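Local coordinates for Ig domain protein, group 2 domain protein (Shewanella frigidimarina, PDB 6BG8) that adsorbs its bacterium onto ice and inhibits the growth of ice crystals, the chain described being the C-terminal ice-binding (DUF3494) domain of a longer adhesin, at residues A[8-13]-A[85-90]; A[40-45]-A[73-78]; A[47-52]-A[56-61]. All blocks are in the same frame, centred on the assembly; numbering follows the deposited sequence.

Contact 1 (A[8-13]-A[85-90])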
ATOM      1  N   LEU A   8      -3.606 -10.575   5.115  1.00  7.25           N
ATOM      2  CA  LEU A   8      -3.995  -9.195   5.393  1.00  4.93           C
ATOM      3  C   LEU A   8      -5.204  -9.087   6.310  1.00  7.10           C
ATOM      4  O   LEU A   8      -5.412  -8.030   6.910  1.00  7.50           O
ATOM      5  CB  LEU A   8      -4.289  -8.434   4.087  1.00  8.48           C
ATOM      6  CG  LEU A   8      -3.106  -7.625   3.543  1.00 11.65           C
ATOM      7  CD1 LEU A   8      -1.874  -8.505   3.395  1.00 12.75           C
ATOM      8  CD2 LEU A   8      -3.460  -6.942   2.211  1.00  9.71           C
ATOM      9  N   GLY A   9      -5.999 -10.140   6.436  1.00  9.02           N
ATOM     10  CA  GLY A   9      -7.133 -10.065   7.336  1.00  9.10           C
ATOM     11  C   GLY A   9      -8.062  -8.947   6.916  1.00  5.43           C
ATOM     12  O   GLY A   9      -8.379  -8.779   5.730  1.00  8.23           O
ATOM     13  N   GLU A  10      -8.471  -8.143   7.898  1.00  7.77           N
ATOM     14  CA  GLU A  10      -9.452  -7.097   7.637  1.00  8.17           C
ATOM     15  C   GLU A  10      -8.902  -6.006   6.728  1.00  7.14           C
ATOM     16  O   GLU A  10      -9.677  -5.329   6.043  1.00  8.06           O
ATOM     17  CB  GLU A  10      -9.920  -6.482   8.955  1.00 11.54           C
ATOM     18  CG  GLU A  10     -11.121  -5.552   8.801  1.00  7.69           C
ATOM     19  CD  GLU A  10     -12.361  -6.308   8.385  1.00 11.78           C
ATOM     20  OE1 GLU A  10     -12.575  -7.428   8.889  1.00 10.23           O
ATOM     21  OE2 GLU A  10     -13.122  -5.791   7.548  1.00 10.68           O
ATOM     22  N   VAL A  11      -7.582  -5.797   6.712  1.00  6.27           N
ATOM     23  CA  VAL A  11      -7.072  -4.641   5.975  1.00  6.83           C
ATOM     24  C   VAL A  11      -6.967  -4.895   4.480  1.00 10.05           C
ATOM     25  O   VAL A  11      -6.609  -3.971   3.738  1.00  8.30           O
ATOM     26  CB  VAL A  11      -5.722  -4.145   6.539  1.00  7.68           C
ATOM     27  CG1 VAL A  11      -5.802  -4.003   8.066  1.00 11.83           C
ATOM     28  CG2 VAL A  11      -4.563  -5.032   6.110  1.00  8.41           C
ATOM     29  N   ALA A  12      -7.290  -6.107   4.009  1.00  8.43           N
ATOM     30  CA  ALA A  12      -7.406  -6.340   2.569  1.00 11.76           C
ATOM     31  C   ALA A  12      -8.421  -5.404   1.919  1.00  7.69           C
ATOM     32  O   ALA A  12      -8.316  -5.108   0.726  1.00 10.70           O
ATOM     33  CB  ALA A  12      -7.798  -7.791   2.299  1.00 10.15           C
ATOM     34  N   ARG A  13      -9.401  -4.921   2.689  1.00  9.02           N
ATOM     35  CA  ARG A  13     -10.437  -4.053   2.139  1.00  8.36           C
ATOM     36  C   ARG A  13      -9.925  -2.662   1.797  1.00  7.30           C
ATOM     37  O   ARG A  13     -10.604  -1.929   1.070  1.00  8.65           O
ATOM     38  CB  ARG A  13     -11.585  -3.905   3.139  1.00  7.46           C
ATOM     39  CG  ARG A  13     -11.171  -3.164   4.397  1.00  8.07           C
ATOM     40  CD  ARG A  13     -12.235  -3.269   5.470  1.00 10.02           C
ATOM     41  NE  ARG A  13     -13.451  -2.618   5.004  1.00  8.04           N
ATOM     42  CZ  ARG A  13     -14.685  -3.024   5.271  1.00 11.91           C
ATOM     43  NH1 ARG A  13     -14.892  -4.089   6.034  1.00  9.99           N
ATOM     44  NH2 ARG A  13     -15.715  -2.355   4.768  1.00 10.47           N
ATOM     45  N   VAL A  85     -15.329   1.335  16.700  1.00  6.78           N
ATOM     46  CA  VAL A  85     -14.103   1.095  17.461  1.00  7.20           C
ATOM     47  C   VAL A  85     -13.616  -0.338  17.264  1.00  5.69           C
ATOM     48  O   VAL A  85     -12.419  -0.579  17.057  1.00  7.77           O
ATOM     49  CB  VAL A  85     -14.335   1.413  18.952  1.00  7.00           C
ATOM     50  CG1 VAL A  85     -13.183   0.891  19.798  1.00 11.29           C
ATOM     51  CG2 VAL A  85     -14.507   2.909  19.150  1.00 14.07           C
ATOM     52  N   ALA A  86     -14.529  -1.310  17.311  1.00  7.78           N
ATOM     53  CA  ALA A  86     -14.113  -2.700  17.133  1.00  6.71           C
ATOM     54  C   ALA A  86     -13.578  -2.940  15.728  1.00  8.12           C
ATOM     55  O   ALA A  86     -12.630  -3.712  15.540  1.00  6.05           O
ATOM     56  CB  ALA A  86     -15.276  -3.643  17.430  1.00  6.06           C
ATOM     57  N   PHE A  87     -14.176  -2.293  14.725  1.00  8.92           N
ATOM     58  CA  PHE A  87     -13.685  -2.438  13.353  1.00  6.66           C
ATOM     59  C   PHE A  87     -12.283  -1.865  13.218  1.00  8.60           C
ATOM     60  O   PHE A  87     -11.407  -2.481  12.593  1.00  6.56           O
ATOM     61  CB  PHE A  87     -14.647  -1.748  12.384  1.00  6.80           C
ATOM     62  CG  PHE A  87     -14.074  -1.499  11.011  1.00  6.54           C
ATOM     63  CD1 PHE A  87     -13.791  -2.557  10.158  1.00  8.43           C
ATOM     64  CD2 PHE A  87     -13.826  -0.203  10.572  1.00  8.59           C
ATOM     65  CE1 PHE A  87     -13.268  -2.329   8.894  1.00  8.02           C
ATOM     66  CE2 PHE A  87     -13.308   0.034   9.304  1.00  6.17           C
ATOM     67  CZ  PHE A  87     -13.024  -1.038   8.465  1.00  7.32           C
ATOM     68  N   ILE A  88     -12.053  -0.687  13.805  1.00  8.43           N
ATOM     69  CA  ILE A  88     -10.723  -0.088  13.791  1.00  8.02           C
ATOM     70  C   ILE A  88      -9.738  -0.963  14.564  1.00  6.73           C
ATOM     71  O   ILE A  88      -8.572  -1.103  14.175  1.00  7.40           O
ATOM     72  CB  ILE A  88     -10.785   1.341  14.366  1.00  5.35           C
ATOM     73  CG1 ILE A  88     -11.638   2.279  13.479  1.00  5.99           C
ATOM     74  CG2 ILE A  88      -9.369   1.879  14.628  1.00  8.34           C
ATOM     75  CD1 ILE A  88     -11.037   2.592  12.123  1.00  7.74           C
ATOM     76  N   ASN A  89     -10.188  -1.563  15.670  1.00  5.61           N
ATOM     77  CA  ASN A  89      -9.298  -2.397  16.471  1.00  5.69           C
ATOM     78  C   ASN A  89      -8.776  -3.581  15.671  1.00  8.57           C
ATOM     79  O   ASN A  89      -7.576  -3.886  15.698  1.00  7.78           O
ATOM     80  CB  ASN A  89     -10.023  -2.894  17.715  1.00  7.23           C
ATOM     81  CG  ASN A  89     -10.154  -1.826  18.752  1.00 10.16           C
ATOM     82  OD1 ASN A  89      -9.495  -0.785  18.669  1.00  7.25           O
ATOM     83  ND2 ASN A  89     -11.007  -2.065  19.738  1.00  9.39           N
ATOM     84  N   GLN A  90      -9.674  -4.286  14.978  1.00  6.52           N
ATOM     85  CA  GLN A  90      -9.241  -5.428  14.186  1.00  9.08           C
ATOM     86  C   GLN A  90      -8.366  -4.984  13.029  1.00  8.18           C
ATOM     87  O   GLN A  90      -7.392  -5.664  12.689  1.00  9.76           O
ATOM     88  CB  GLN A  90     -10.441  -6.228  13.677  1.00  7.27           C
ATOM     89  CG  GLN A  90     -10.049  -7.618  13.194  1.00 10.13           C
ATOM     90  CD  GLN A  90      -9.450  -8.450  14.317  1.00  7.64           C
ATOM     91  OE1 GLN A  90     -10.103  -8.706  15.332  1.00 12.10           O
ATOM     92  NE2 GLN A  90      -8.203  -8.865  14.147  1.00  8.28           N
TER

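Contact 2 (A[40-45]-A[73-78])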
ATOM      1  N   GLN A  40      -6.346   8.492  14.884  1.00  7.69           N
ATOM      2  CA  GLN A  40      -6.786   9.880  15.002  1.00  7.27           C
ATOM      3  C   GLN A  40      -8.202   9.989  14.447  1.00  7.06           C
ATOM      4  O   GLN A  40      -8.693   9.094  13.758  1.00  7.79           O
ATOM      5  CB  GLN A  40      -5.862  10.859  14.265  1.00  7.67           C
ATOM      6  CG  GLN A  40      -4.406  10.892  14.734  1.00  6.98           C
ATOM      7  CD  GLN A  40      -4.203  11.585  16.085  1.00 13.17           C
ATOM      8  OE1 GLN A  40      -5.154  12.053  16.707  1.00  7.48           O
ATOM      9  NE2 GLN A  40      -2.952  11.643  16.539  1.00  8.47           N
ATOM     10  N   ALA A  41      -8.859  11.105  14.760  1.00  7.11           N
ATOM     11  CA  ALA A  41     -10.229  11.340  14.318  1.00 10.07           C
ATOM     12  C   ALA A  41     -10.289  11.674  12.822  1.00  8.69           C
ATOM     13  O   ALA A  41      -9.282  11.947  12.171  1.00  7.69           O
ATOM     14  CB  ALA A  41     -10.861  12.472  15.127  1.00  7.62           C
ATOM     15  N   ARG A  42     -11.517  11.646  12.286  1.00  7.42           N
ATOM     16  CA  ARG A  42     -11.800  11.980  10.892  1.00  9.24           C
ATOM     17  C   ARG A  42     -11.241  13.340  10.483  1.00  7.36           C
ATOM     18  O   ARG A  42     -11.004  13.574   9.294  1.00  8.79           O
ATOM     19  CB  ARG A  42     -13.323  11.945  10.670  1.00 10.05           C
ATOM     20  CG  ARG A  42     -13.810  12.509   9.339  1.00  7.19           C
ATOM     21  CD  ARG A  42     -15.232  12.059   9.043  1.00  7.97           C
ATOM     22  NE  ARG A  42     -15.310  10.622   8.817  1.00  4.94           N
ATOM     23  CZ  ARG A  42     -15.043  10.024   7.658  1.00  5.57           C
ATOM     24  NH1 ARG A  42     -15.147   8.703   7.568  1.00  6.42           N
ATOM     25  NH2 ARG A  42     -14.686  10.743   6.590  1.00  8.95           N
ATOM     26  N   SER A  43     -11.030  14.243  11.441  1.00  9.89           N
ATOM     27  CA  SER A  43     -10.446  15.541  11.122  1.00  8.75           C
ATOM     28  C   SER A  43      -9.039  15.418  10.546  1.00  9.38           C
ATOM     29  O   SER A  43      -8.532  16.375   9.949  1.00  8.84           O
ATOM     30  CB  SER A  43     -10.429  16.419  12.372  1.00 10.76           C
ATOM     31  OG  SER A  43      -9.668  15.818  13.400  1.00 12.19           O
ATOM     32  N   TYR A  44      -8.403  14.261  10.678  1.00  8.45           N
ATOM     33  CA  TYR A  44      -7.067  14.086  10.138  1.00  7.41           C
ATOM     34  C   TYR A  44      -7.068  13.665   8.672  1.00  7.21           C
ATOM     35  O   TYR A  44      -5.990  13.507   8.096  1.00  9.84           O
ATOM     36  CB  TYR A  44      -6.282  13.080  11.000  1.00  7.95           C
ATOM     37  CG  TYR A  44      -5.625  13.738  12.198  1.00  7.75           C
ATOM     38  CD1 TYR A  44      -6.377  14.178  13.276  1.00 11.09           C
ATOM     39  CD2 TYR A  44      -4.249  13.944  12.232  1.00 10.29           C
ATOM     40  CE1 TYR A  44      -5.764  14.789  14.374  1.00  8.35           C
ATOM     41  CE2 TYR A  44      -3.635  14.551  13.312  1.00 11.90           C
ATOM     42  CZ  TYR A  44      -4.401  14.972  14.383  1.00 12.02           C
ATOM     43  OH  TYR A  44      -3.791  15.583  15.454  1.00 15.14           O
ATOM     44  N   TYR A  45      -8.242  13.475   8.058  1.00  7.77           N
ATOM     45  CA  TYR A  45      -8.348  13.465   6.604  1.00  8.81           C
ATOM     46  C   TYR A  45      -8.222  14.896   6.098  1.00 11.76           C
ATOM     47  O   TYR A  45      -8.882  15.799   6.620  1.00  9.12           O
ATOM     48  CB  TYR A  45      -9.694  12.889   6.155  1.00  8.06           C
ATOM     49  CG  TYR A  45      -9.839  11.390   6.247  1.00  7.95           C
ATOM     50  CD1 TYR A  45      -9.146  10.549   5.375  1.00  8.43           C
ATOM     51  CD2 TYR A  45     -10.689  10.812   7.179  1.00  8.24           C
ATOM     52  CE1 TYR A  45      -9.290   9.162   5.447  1.00  7.43           C
ATOM     53  CE2 TYR A  45     -10.836   9.426   7.259  1.00  8.85           C
ATOM     54  CZ  TYR A  45     -10.136   8.609   6.387  1.00  6.79           C
ATOM     55  OH  TYR A  45     -10.280   7.236   6.464  1.00  6.97           O
ATOM     56  N   PRO A  73     -25.946   7.295  14.249  1.00 12.50           N
ATOM     57  CA  PRO A  73     -25.845   7.871  12.898  1.00 12.69           C
ATOM     58  C   PRO A  73     -24.741   8.919  12.817  1.00 12.02           C
ATOM     59  O   PRO A  73     -24.303   9.417  13.860  1.00 14.31           O
ATOM     60  CB  PRO A  73     -27.229   8.505  12.680  1.00 12.93           C
ATOM     61  CG  PRO A  73     -27.784   8.709  14.050  1.00 13.49           C
ATOM     62  CD  PRO A  73     -27.226   7.614  14.899  1.00 14.51           C
ATOM     63  N   PRO A  74     -24.317   9.283  11.598  1.00 12.31           N
ATOM     64  CA  PRO A  74     -24.823   8.819  10.307  1.00  6.10           C
ATOM     65  C   PRO A  74     -23.948   7.779   9.612  1.00  9.01           C
ATOM     66  O   PRO A  74     -24.343   7.266   8.568  1.00 10.92           O
ATOM     67  CB  PRO A  74     -24.834  10.105   9.487  1.00 12.14           C
ATOM     68  CG  PRO A  74     -23.592  10.801   9.958  1.00 10.70           C
ATOM     69  CD  PRO A  74     -23.402  10.425  11.424  1.00 10.78           C
ATOM     70  N   TYR A  75     -22.778   7.484  10.173  1.00  8.44           N
ATOM     71  CA  TYR A  75     -21.863   6.541   9.543  1.00  9.90           C
ATOM     72  C   TYR A  75     -22.334   5.096   9.761  1.00  9.14           C
ATOM     73  O   TYR A  75     -23.200   4.815  10.596  1.00 10.12           O
ATOM     74  CB  TYR A  75     -20.443   6.762  10.078  1.00  9.44           C
ATOM     75  CG  TYR A  75     -19.889   8.118   9.684  1.00 10.82           C
ATOM     76  CD1 TYR A  75     -20.072   9.236  10.492  1.00  8.99           C
ATOM     77  CD2 TYR A  75     -19.214   8.287   8.481  1.00  9.61           C
ATOM     78  CE1 TYR A  75     -19.585  10.481  10.112  1.00  7.39           C
ATOM     79  CE2 TYR A  75     -18.727   9.531   8.100  1.00  9.23           C
ATOM     80  CZ  TYR A  75     -18.913  10.618   8.923  1.00 10.09           C
ATOM     81  OH  TYR A  75     -18.433  11.854   8.551  1.00 10.81           O
ATOM     82  N   VAL A  76     -21.763   4.178   8.977  1.00  8.11           N
ATOM     83  CA  VAL A  76     -22.190   2.782   8.943  1.00  8.68           C
ATOM     84  C   VAL A  76     -21.023   1.897   9.360  1.00 11.21           C
ATOM     85  O   VAL A  76     -19.989   1.861   8.680  1.00  9.09           O
ATOM     86  CB  VAL A  76     -22.694   2.372   7.550  1.00 11.58           C
ATOM     87  CG1 VAL A  76     -23.057   0.892   7.531  1.00 12.04           C
ATOM     88  CG2 VAL A  76     -23.887   3.234   7.144  1.00  9.75           C
ATOM     89  N   VAL A  77     -21.218   1.143  10.430  1.00  7.71           N
ATOM     90  CA  VAL A  77     -20.179   0.225  10.920  1.00  6.56           C
ATOM     91  C   VAL A  77     -20.062  -0.961   9.968  1.00  8.13           C
ATOM     92  O   VAL A  77     -21.078  -1.608   9.657  1.00 12.55           O
ATOM     93  CB  VAL A  77     -20.512  -0.253  12.330  1.00 10.67           C
ATOM     94  CG1 VAL A  77     -19.465  -1.266  12.801  1.00 12.96           C
ATOM     95  CG2 VAL A  77     -20.614   0.936  13.283  1.00 11.42           C
ATOM     96  N   PRO A  78     -18.865  -1.292   9.494  1.00  8.53           N
ATOM     97  CA  PRO A  78     -18.725  -2.472   8.630  1.00 10.29           C
ATOM     98  C   PRO A  78     -19.154  -3.755   9.332  1.00 10.79           C
ATOM     99  O   PRO A  78     -18.868  -3.981  10.509  1.00  8.82           O
ATOM    100  CB  PRO A  78     -17.231  -2.492   8.290  1.00  9.43           C
ATOM    101  CG  PRO A  78     -16.794  -1.044   8.451  1.00  7.89           C
ATOM    102  CD  PRO A  78     -17.612  -0.523   9.603  1.00 11.20           C
TER

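Contact 3 (A[47-52]-A[56-61])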
ATOM      1  N   GLY A  47      -7.959  17.330   2.388  1.00  8.02           N
ATOM      2  CA  GLY A  47      -7.986  17.480   0.951  1.00  6.94           C
ATOM      3  C   GLY A  47      -9.115  16.761   0.252  1.00  6.42           C
ATOM      4  O   GLY A  47      -9.273  16.933  -0.966  1.00  9.08           O
ATOM      5  N   PHE A  48      -9.900  15.959   0.970  1.00  8.03           N
ATOM      6  CA  PHE A  48     -10.974  15.183   0.370  1.00  9.17           C
ATOM      7  C   PHE A  48     -12.299  15.931   0.473  1.00 10.87           C
ATOM      8  O   PHE A  48     -12.463  16.860   1.273  1.00 14.56           O
ATOM      9  CB  PHE A  48     -11.090  13.810   1.038  1.00  8.71           C
ATOM     10  CG  PHE A  48      -9.878  12.947   0.851  1.00  9.52           C
ATOM     11  CD1 PHE A  48      -9.738  12.176  -0.292  1.00 11.45           C
ATOM     12  CD2 PHE A  48      -8.870  12.916   1.810  1.00  9.44           C
ATOM     13  CE1 PHE A  48      -8.615  11.370  -0.474  1.00  9.11           C
ATOM     14  CE2 PHE A  48      -7.745  12.125   1.636  1.00  7.95           C
ATOM     15  CZ  PHE A  48      -7.617  11.348   0.486  1.00  7.76           C
ATOM     16  N   THR A  49     -13.250  15.508  -0.349  1.00  9.95           N
ATOM     17  CA  THR A  49     -14.557  16.158  -0.446  1.00  7.76           C
ATOM     18  C   THR A  49     -15.658  15.205  -0.009  1.00  8.60           C
ATOM     19  O   THR A  49     -16.006  14.285  -0.774  1.00 10.89           O
ATOM     20  CB  THR A  49     -14.815  16.611  -1.880  1.00 10.42           C
ATOM     21  OG1 THR A  49     -13.671  17.323  -2.366  1.00  9.39           O
ATOM     22  CG2 THR A  49     -16.054  17.499  -1.936  1.00  8.98           C
ATOM     23  N   PRO A  50     -16.233  15.369   1.184  1.00 15.57           N
ATOM     24  CA  PRO A  50     -17.329  14.485   1.601  1.00  7.11           C
ATOM     25  C   PRO A  50     -18.439  14.440   0.558  1.00  9.90           C
ATOM     26  O   PRO A  50     -18.839  15.466  -0.006  1.00 11.50           O
ATOM     27  CB  PRO A  50     -17.806  15.111   2.918  1.00 12.60           C
ATOM     28  CG  PRO A  50     -16.580  15.772   3.468  1.00 13.48           C
ATOM     29  CD  PRO A  50     -15.845  16.311   2.251  1.00 14.65           C
ATOM     30  N   GLY A  51     -18.919  13.234   0.285  1.00 10.55           N
ATOM     31  CA  GLY A  51     -19.949  13.016  -0.706  1.00 10.01           C
ATOM     32  C   GLY A  51     -21.340  13.034  -0.112  1.00 15.07           C
ATOM     33  O   GLY A  51     -21.576  13.548   0.985  1.00 12.07           O
ATOM     34  N   VAL A  52     -22.281  12.462  -0.866  1.00 11.85           N
ATOM     35  CA  VAL A  52     -23.685  12.494  -0.477  1.00 11.10           C
ATOM     36  C   VAL A  52     -23.905  11.684   0.792  1.00 11.51           C
ATOM     37  O   VAL A  52     -24.570  12.139   1.729  1.00 11.13           O
ATOM     38  CB  VAL A  52     -24.573  11.975  -1.623  1.00 11.58           C
ATOM     39  CG1 VAL A  52     -25.988  11.682  -1.107  1.00 15.80           C
ATOM     40  CG2 VAL A  52     -24.598  12.964  -2.773  1.00 12.53           C
ATOM     41  N   GLU A  56     -18.538   8.636   2.317  1.00  8.83           N
ATOM     42  CA  GLU A  56     -18.130   8.814   0.933  1.00 10.04           C
ATOM     43  C   GLU A  56     -17.244  10.041   0.777  1.00  7.81           C
ATOM     44  O   GLU A  56     -17.413  11.054   1.461  1.00  8.83           O
ATOM     45  CB  GLU A  56     -19.352   8.956   0.021  1.00  8.31           C
ATOM     46  CG  GLU A  56     -20.139   7.683  -0.151  1.00 11.81           C
ATOM     47  CD  GLU A  56     -21.341   7.858  -1.055  1.00 17.60           C
ATOM     48  OE1 GLU A  56     -21.900   8.973  -1.102  1.00 15.16           O
ATOM     49  OE2 GLU A  56     -21.730   6.877  -1.718  1.00 25.12           O
ATOM     50  N   PHE A  57     -16.286   9.932  -0.137  1.00  5.76           N
ATOM     51  CA  PHE A  57     -15.530  11.061  -0.650  1.00  6.02           C
ATOM     52  C   PHE A  57     -15.749  11.111  -2.154  1.00  7.04           C
ATOM     53  O   PHE A  57     -15.805  10.063  -2.804  1.00  8.56           O
ATOM     54  CB  PHE A  57     -14.028  10.926  -0.375  1.00 10.25           C
ATOM     55  CG  PHE A  57     -13.619  11.161   1.059  1.00  9.14           C
ATOM     56  CD1 PHE A  57     -14.272  12.086   1.861  1.00  8.82           C
ATOM     57  CD2 PHE A  57     -12.533  10.472   1.586  1.00 11.49           C
ATOM     58  CE1 PHE A  57     -13.861  12.293   3.180  1.00 10.44           C
ATOM     59  CE2 PHE A  57     -12.114  10.676   2.893  1.00 11.48           C
ATOM     60  CZ  PHE A  57     -12.773  11.577   3.696  1.00  6.85           C
ATOM     61  N   ASP A  58     -15.850  12.323  -2.713  1.00  9.12           N
ATOM     62  CA  ASP A  58     -16.017  12.444  -4.160  1.00  7.96           C
ATOM     63  C   ASP A  58     -14.829  11.857  -4.912  1.00  6.95           C
ATOM     64  O   ASP A  58     -14.978  11.394  -6.048  1.00  8.81           O
ATOM     65  CB  ASP A  58     -16.207  13.911  -4.553  1.00 10.45           C
ATOM     66  CG  ASP A  58     -17.589  14.426  -4.242  1.00  9.18           C
ATOM     67  OD1 ASP A  58     -18.462  13.629  -3.857  1.00 11.01           O
ATOM     68  OD2 ASP A  58     -17.799  15.646  -4.382  1.00 11.05           O
ATOM     69  N   GLU A  59     -13.648  11.871  -4.294  1.00  6.95           N
ATOM     70  CA  GLU A  59     -12.411  11.356  -4.868  1.00 12.94           C
ATOM     71  C   GLU A  59     -12.331   9.839  -4.852  1.00 11.04           C
ATOM     72  O   GLU A  59     -11.375   9.275  -5.400  1.00 11.04           O
ATOM     73  CB  GLU A  59     -11.214  11.921  -4.100  1.00  8.53           C
ATOM     74  CG  GLU A  59     -11.050  13.436  -4.228  1.00 11.00           C
ATOM     75  CD  GLU A  59     -12.002  14.232  -3.335  1.00 11.27           C
ATOM     76  OE1 GLU A  59     -12.560  13.649  -2.388  1.00  9.68           O
ATOM     77  OE2 GLU A  59     -12.187  15.447  -3.586  1.00 10.23           O
ATOM     78  N   LEU A  60     -13.305   9.174  -4.243  1.00  6.75           N
ATOM     79  CA  LEU A  60     -13.218   7.756  -3.925  1.00  6.75           C
ATOM     80  C   LEU A  60     -14.435   7.046  -4.497  1.00  7.67           C
ATOM     81  O   LEU A  60     -15.571   7.383  -4.159  1.00  8.93           O
ATOM     82  CB  LEU A  60     -13.136   7.555  -2.407  1.00  8.22           C
ATOM     83  CG  LEU A  60     -13.198   6.130  -1.868  1.00  8.53           C
ATOM     84  CD1 LEU A  60     -11.992   5.356  -2.358  1.00  9.79           C
ATOM     85  CD2 LEU A  60     -13.235   6.161  -0.335  1.00  8.30           C
ATOM     86  N   THR A  61     -14.201   6.064  -5.363  1.00  7.14           N
ATOM     87  CA  THR A  61     -15.250   5.279  -6.000  0.87  9.32           C
ATOM     88  C   THR A  61     -15.163   3.830  -5.529  1.00  8.68           C
ATOM     89  O   THR A  61     -14.062   3.284  -5.430  1.00 11.17           O
ATOM     90  CB  THR A  61     -15.103   5.349  -7.521  0.87 11.20           C
ATOM     91  OG1 THR A  61     -15.169   6.717  -7.941  0.87 15.32           O
ATOM     92  CG2 THR A  61     -16.196   4.538  -8.208  0.87 16.41           C
TER
HETATM   93  O   HOH W   1      -9.906  16.841  -3.963  1.00 17.10           O
HETATM   94  O   HOH W   2     -19.488  16.681  -2.519  1.00 14.88           O
HETATM   95  O   HOH W   3     -21.618  10.796  -3.086  1.00 15.36           O

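Contact 1 (A[8-13]-A[85-90])
Glu10 and Arg13 reach across to Phe87, joining the 3-10 turn that leads into strand 14-18 to helix 84-103, the long helix packed beside the beta-solenoid of this ice-binding fold. It is a compact example of an aromatic edge fitted against a paired charge. Phe87 presents the corner of its ring around CE1 and CZ. Glu10 OE2 lies near the ring plane, 3.7 Å from Phe87 CE1, and the carboxylate stands steeply to the ring. Arg13 arrives at the same edge with its aliphatic part, CD sitting 3.7 Å from Phe87 CE1. A bend at chi3 (-63°) then turns the rest of the chain, with NE 3.8 Å from Phe87 CZ and the ring edge over one face of the guanidinium. The two planes are 75° apart, so the charged group receives the rim of the aromatic rather than its pi face.

In front of this edge the two charged residues are bound to one another by a salt bridge. Glu10 runs out with CG anti to the backbone N and then bends at chi2, which brings OE2 round to its arginine partner. Arg13 NE has a second carboxylate, Asp34, while Glu10 OE1 is bonded to Tyr81 OH; both ends are thus held from more than one direction. Further along the helix, Gln90 CG comes within 4.4 Å of Glu10 CB, a looser approach. Asp94 ties this side together by accepting both Gln90 NE2 and the backbone N of Glu10. In the salt bridge itself, Arg13 NH1 donates to Glu10 OE2 over 2.9 Å at 159°, the oxygen lying in the guanidinium plane.

Contact 2 (A[40-45]-A[73-78])
Where the turn between strands 34-37 and 45-46 meets the long loop running to helix 84-103, at the surface by strand 45-46, at the margin of one parallel sheet of the solenoid, Arg42 and Tyr75 carry the whole contact. The backbones stay well apart, and two long side chains span the distance, a clear case of loops joined by side-chain reach alone. Arg42 projects from a short 3-10 turn with CG anti to the backbone N (chi1 169°), continues extended, and bends at chi3 so that its guanidinium turns flat toward the tyrosine. Tyr75, which follows two successive cis prolyl peptides at Pro73 and Pro74, meets the guanidinium face opposite the one covered by Tyr45.

The guanidinium and ring planes are only 14° apart, but the groups are displaced. Tyr75 CE2 lies 3.4 Å above the guanidinium plane, toward its rim, and is 3.7 Å from Arg42 NH1. Beyond the ring, the phenol oxygen approaches the aliphatic part of the arginine, with Tyr75 OH 3.2 Å from Arg42 CD. Tyr45 covers its own face more loosely, its CE2 standing 4.0 Å above the Arg42 plane.

Arg42 NE and Tyr75 OH are 3.4 Å apart, yet the angle is too poor for a hydrogen bond. The polar demand of the arginine is met by other partners: NE forms a salt bridge with Asp70, and NH2 bonds Ser65 OG. The tyrosine ring therefore lies nearly parallel to the guanidinium but displaced, touching through CE2 and its phenol end, while Asp70 and Ser65 hold the guanidinium's rotation and the Asp70 carboxylate probably offsets its charge.

Contact 3 (A[47-52]-A[56-61])
Pro50 and Phe57 face one another in a single antiparallel bridge, a non-hydrogen-bonded pair that closes a hairpin-like excursion between strands 45-46 and 60-61 of the solenoid. The flanking residues supply the backbone bonds: Asp58 N donates to Thr49 O over 2.8 Å, and Gly51 N reaches Glu56 O at 2.9 Å.

The apolar part rests on two phenylalanines. Phe48 CB sits 3.5 Å from the centroid of the Phe57 ring, almost on its normal, a CH-pi contact. The rings are nearly parallel (13°) but slid apart, so they barely overlap. Leu35 touches both, and Tyr45 meets Phe57 edge-to-face.

Among the polar side chains, Glu59 grips Thr49 with both oxygens. Its chain folds back at chi2 (79°), within the type I turn from Phe57 to Leu60, letting OE1 accept Thr49 N at 2.8 Å. The syn lone pair of Glu59 OE2 takes the hydroxyl of Thr49, with OG1 2.7 Å away. Waters extend the network: one links Val52 N to Glu56 OE1, and another spans Pro50 O and Asp58 OD2, giving a hydrogen bond to each, 2.7 Å long where it meets OD2 of Asp58.

How the contacts relate
Contact 2 lies between the other two, on the same side of the chain's centre as each. Contacts 1 and 2 have centres about 14 Å apart, contacts 2 and 3 about 13 Å, and contacts 1 and 3 about 21 Å without touching. Along the chain, contact 3 falls between the segments of contact 2, which in turn falls between those of contact 1: short closures sit within longer ones. Contact 2 is the middle link, since Pro78 packs on Arg13 and Phe87 of contact 1, while Arg42 and Tyr45 pack on Phe57 of contact 3. Loops, solenoid strands and helix 84-103 are thereby joined, away from the ice-binding motif assigned by similarity at Thr212 to Asn215.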